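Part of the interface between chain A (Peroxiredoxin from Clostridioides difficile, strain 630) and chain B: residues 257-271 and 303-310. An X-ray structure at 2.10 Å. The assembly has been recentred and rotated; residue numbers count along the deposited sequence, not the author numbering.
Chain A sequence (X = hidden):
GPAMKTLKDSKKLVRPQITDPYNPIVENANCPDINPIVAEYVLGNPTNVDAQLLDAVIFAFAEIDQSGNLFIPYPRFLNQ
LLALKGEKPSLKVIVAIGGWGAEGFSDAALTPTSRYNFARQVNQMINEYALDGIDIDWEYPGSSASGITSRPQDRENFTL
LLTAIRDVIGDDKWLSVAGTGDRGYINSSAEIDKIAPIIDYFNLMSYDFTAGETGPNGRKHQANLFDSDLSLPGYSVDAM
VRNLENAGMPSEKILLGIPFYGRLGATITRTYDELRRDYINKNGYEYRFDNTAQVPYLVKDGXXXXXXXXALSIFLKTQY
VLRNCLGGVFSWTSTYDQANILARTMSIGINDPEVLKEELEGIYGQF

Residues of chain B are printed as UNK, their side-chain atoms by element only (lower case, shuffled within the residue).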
# COMPACT_ATOMS: atom_id res chain seq x y z
N GLY A 257 3.10 17.00 16.65
CA GLY A 257 2.57 15.86 17.40
C GLY A 257 1.95 14.85 16.46
O GLY A 257 1.11 15.27 15.63
N ILE A 258 2.36 13.59 16.60
CA ILE A 258 1.81 12.43 15.83
C ILE A 258 1.10 11.49 16.79
O ILE A 258 1.69 11.08 17.79
CB ILE A 258 2.95 11.73 15.08
CG1 ILE A 258 3.77 12.73 14.27
CG2 ILE A 258 2.42 10.58 14.23
CD1 ILE A 258 5.07 12.18 13.76
N PRO A 259 -0.14 11.07 16.48
CA PRO A 259 -0.84 10.05 17.27
C PRO A 259 -0.34 8.64 16.95
O PRO A 259 -0.19 8.36 15.77
CB PRO A 259 -2.30 10.18 16.80
CG PRO A 259 -2.16 10.58 15.35
CD PRO A 259 -0.93 11.47 15.31
N PHE A 260 -0.07 7.82 17.98
CA PHE A 260 0.31 6.39 17.86
C PHE A 260 -0.92 5.58 18.20
O PHE A 260 -0.82 4.48 18.71
CB PHE A 260 1.49 6.06 18.77
CG PHE A 260 2.83 6.50 18.25
CD1 PHE A 260 2.95 7.27 17.10
CD2 PHE A 260 3.98 6.18 18.93
CE1 PHE A 260 4.21 7.66 16.65
CE2 PHE A 260 5.23 6.56 18.48
CZ PHE A 260 5.34 7.30 17.33
N TYR A 261 -2.08 6.15 17.92
CA TYR A 261 -3.38 5.47 18.03
C TYR A 261 -4.17 5.82 16.77
O TYR A 261 -3.74 6.75 16.07
CB TYR A 261 -4.18 5.93 19.25
CG TYR A 261 -4.46 7.41 19.33
CD1 TYR A 261 -3.51 8.29 19.80
CD2 TYR A 261 -5.70 7.92 18.98
CE1 TYR A 261 -3.76 9.65 19.88
CE2 TYR A 261 -5.98 9.27 19.07
CZ TYR A 261 -4.99 10.14 19.51
OH TYR A 261 -5.22 11.48 19.61
N GLY A 262 -5.25 5.09 16.54
CA GLY A 262 -6.28 5.34 15.51
C GLY A 262 -7.54 5.85 16.16
O GLY A 262 -7.77 5.48 17.31
N ARG A 263 -8.30 6.70 15.46
CA ARG A 263 -9.61 7.20 15.94
C ARG A 263 -10.63 7.10 14.81
O ARG A 263 -10.22 7.24 13.65
CB ARG A 263 -9.48 8.63 16.46
CG ARG A 263 -10.81 9.32 16.72
CD ARG A 263 -10.71 10.74 17.26
NE ARG A 263 -10.03 10.86 18.54
CZ ARG A 263 -10.58 10.59 19.73
NH1 ARG A 263 -11.83 10.17 19.82
NH2 ARG A 263 -9.86 10.72 20.82
N LEU A 264 -11.89 6.85 15.17
CA LEU A 264 -13.10 7.01 14.32
C LEU A 264 -14.14 7.79 15.15
O LEU A 264 -14.80 7.18 16.03
CB LEU A 264 -13.61 5.63 13.89
CG LEU A 264 -14.82 5.62 12.94
CD1 LEU A 264 -14.44 6.17 11.58
CD2 LEU A 264 -15.40 4.21 12.81
N GLY A 265 -14.20 9.10 14.94
CA GLY A 265 -15.09 10.03 15.66
C GLY A 265 -14.81 10.05 17.15
O GLY A 265 -13.76 9.58 17.55
N ALA A 266 -15.76 10.55 17.94
CA ALA A 266 -15.64 10.70 19.41
C ALA A 266 -15.60 9.32 20.08
O ALA A 266 -15.06 9.22 21.19
CB ALA A 266 -16.78 11.54 19.94
N THR A 267 -16.15 8.30 19.43
CA THR A 267 -16.60 7.03 20.07
C THR A 267 -15.40 6.11 20.27
O THR A 267 -15.16 5.73 21.42
CB THR A 267 -17.73 6.40 19.24
OG1 THR A 267 -18.68 7.44 19.01
CG2 THR A 267 -18.39 5.21 19.91
N ILE A 268 -14.67 5.78 19.20
CA ILE A 268 -13.74 4.61 19.19
C ILE A 268 -12.30 5.09 18.99
O ILE A 268 -12.06 5.97 18.15
CB ILE A 268 -14.21 3.57 18.15
CG1 ILE A 268 -13.49 3.70 16.81
CG2 ILE A 268 -15.72 3.62 17.94
CD1 ILE A 268 -12.13 3.01 16.78
N THR A 269 -11.36 4.55 19.76
CA THR A 269 -9.90 4.72 19.57
C THR A 269 -9.23 3.35 19.70
O THR A 269 -9.77 2.48 20.39
CB THR A 269 -9.27 5.70 20.57
OG1 THR A 269 -9.27 5.13 21.88
CG2 THR A 269 -9.97 7.04 20.62
N ARG A 270 -8.09 3.18 19.05
CA ARG A 270 -7.30 1.93 19.12
C ARG A 270 -5.83 2.33 19.16
O ARG A 270 -5.46 3.25 18.44
CB ARG A 270 -7.65 1.02 17.94
CG ARG A 270 -9.10 0.54 17.90
CD ARG A 270 -9.49 -0.41 19.02
NE ARG A 270 -10.79 -1.04 18.81
CZ ARG A 270 -11.96 -0.61 19.30
NH1 ARG A 270 -12.05 0.48 20.05
NH2 ARG A 270 -13.06 -1.28 19.02
N THR A 271 -5.04 1.67 19.99
CA THR A 271 -3.58 1.81 20.04
C THR A 271 -2.99 1.23 18.74
O THR A 271 -3.63 0.31 18.16
CB THR A 271 -3.02 1.10 21.27
OG1 THR A 271 -3.29 -0.29 21.08
CG2 THR A 271 -3.62 1.63 22.56
N UNK B 303 -17.79 1.82 4.23
CA UNK B 303 -17.59 3.00 5.12
C UNK B 303 -16.12 3.20 5.50
O UNK B 303 -15.36 2.21 5.57
c UNK B 303 -19.89 2.76 6.24
c UNK B 303 -18.39 2.86 6.42
o UNK B 303 -20.62 3.09 7.19
o UNK B 303 -20.32 2.35 5.15
N UNK B 304 -15.76 4.46 5.76
CA UNK B 304 -14.52 4.91 6.46
C UNK B 304 -14.62 4.47 7.93
O UNK B 304 -15.65 4.76 8.59
c UNK B 304 -11.05 8.20 6.60
c UNK B 304 -12.17 7.59 6.06
c UNK B 304 -11.91 7.86 8.79
c UNK B 304 -13.16 7.08 6.87
c UNK B 304 -13.02 7.24 8.25
c UNK B 304 -14.38 6.43 6.27
c UNK B 304 -10.92 8.33 7.97
N UNK B 305 -13.57 3.79 8.42
CA UNK B 305 -13.60 2.91 9.62
C UNK B 305 -12.48 3.22 10.63
O UNK B 305 -12.70 2.87 11.80
c UNK B 305 -13.50 1.47 9.18
N UNK B 306 -11.34 3.78 10.20
CA UNK B 306 -10.20 4.14 11.09
C UNK B 306 -9.28 5.20 10.46
O UNK B 306 -8.94 5.06 9.27
c UNK B 306 -10.24 1.99 14.27
c UNK B 306 -8.37 3.09 12.52
s UNK B 306 -9.18 3.43 14.09
c UNK B 306 -9.37 2.89 11.39
N UNK B 307 -8.85 6.19 11.26
CA UNK B 307 -7.81 7.20 10.95
C UNK B 307 -6.60 7.01 11.88
O UNK B 307 -6.76 7.08 13.10
o UNK B 307 -7.40 9.60 10.75
c UNK B 307 -8.37 8.60 11.08
N UNK B 308 -5.41 6.83 11.32
CA UNK B 308 -4.17 6.67 12.11
C UNK B 308 -3.02 7.22 11.29
O UNK B 308 -3.30 7.82 10.24
c UNK B 308 -2.32 2.64 10.29
o UNK B 308 -3.15 1.39 8.43
c UNK B 308 -3.35 2.30 9.42
c UNK B 308 -4.00 5.21 12.54
c UNK B 308 -3.77 4.20 11.44
c UNK B 308 -2.54 3.58 11.28
c UNK B 308 -4.59 2.90 9.57
c UNK B 308 -4.79 3.83 10.58
N UNK B 309 -1.79 7.07 11.79
CA UNK B 309 -0.51 7.34 11.10
C UNK B 309 0.31 6.02 11.00
O UNK B 309 0.45 5.26 12.01
o UNK B 309 0.41 10.63 10.92
c UNK B 309 0.26 8.45 11.83
c UNK B 309 -0.30 9.85 11.58
o UNK B 309 -1.45 10.13 12.01
N UNK B 310 0.84 5.75 9.81
CA UNK B 310 1.73 4.58 9.55
C UNK B 310 3.10 5.14 9.16
O UNK B 310 3.33 6.34 9.43
o UNK B 310 1.39 5.43 6.94
c UNK B 310 1.06 4.22 7.11
o UNK B 310 0.66 3.46 6.19
c UNK B 310 1.13 3.63 8.51
O HOH W 1 -0.85 5.84 14.21

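Position 303 carries four side-chain atoms: two carbons, the second bearing two oxygens. This is a short carboxylate, and it touches nothing on the chain A stretch. The residue is Asp303(B).

Position 304 has one carbon followed by a ring of six carbons with no oxygen on it. The ring meets Leu264(A) at its edge. This is Phe304(B), whose CD1 lies 3.8 Å from Leu264(A) CD1.

Position 305 has a single side-chain carbon, which points away from chain A. The residue is Ala305(B). Its contact is made by the backbone: Ala305(B) O lies 3.2 Å from Leu264(A) CD2.

Position 306 has an unbranched side chain of two carbons, a sulfur and a last carbon. A sulfur within such a chain means methionine, Met306(B). Its CA-to-CB bond points away, but chi2 and chi3 are both p and the end comes back to chain A. CE lies 3.3 Å from Ile268(A) CD1 and 4.1 Å from Arg270(A) CG. SD lies 3.6 Å from Gly262(A) C. A CB on Gly262(A) would fall 2.7 Å from this sulfur, a clash.

Position 307 has one carbon and one oxygen. The choice is serine, Ser307(B). Its OG is hydrogen-bonded elsewhere in the structure, and its backbone pairs with chain A.

Position 308 has one carbon and a six-carbon ring bearing an oxygen, so it is Tyr308(B). The end of the side chain leads away from chain A. The near part is CB, 3.7 Å from Gly262(A) CA.

Position 309 again has two carbons, the second with two oxygens, and its CB points toward chain A. CB lies 3.9 Å from Ile258(A) CG2. This is Asp309(B), with OD1 3.4 Å from Pro259(A) CG.

Position 310 has the same atoms and does not reach chain A. It is Asp310(B), which caps the start of a helix just past the stretch.

The contact centres on one antiparallel bridge between Arg263(A) and Ser307(B). Arg263(A) N donates to Ser307(B) O at 2.8 Å, and Ser307(B) N donates to Arg263(A) O at 2.9 Å. The chain A hairpin keeps its own pairing, with Gly262(A) N to Arg270(A) O at 2.7 Å. Leu264(A) and Ile268(A) add apolar contacts to Phe304(B) and Met306(B), respectively. Near Pro259(A), water 1 links the chains: it donates to Pro259(A) O at 3.0 Å and accepts from Asp309(B) N at 2.9 Å. The two stretches bury 467 Å² in all.

Chain B, residues 303-310: DFAMSYDD
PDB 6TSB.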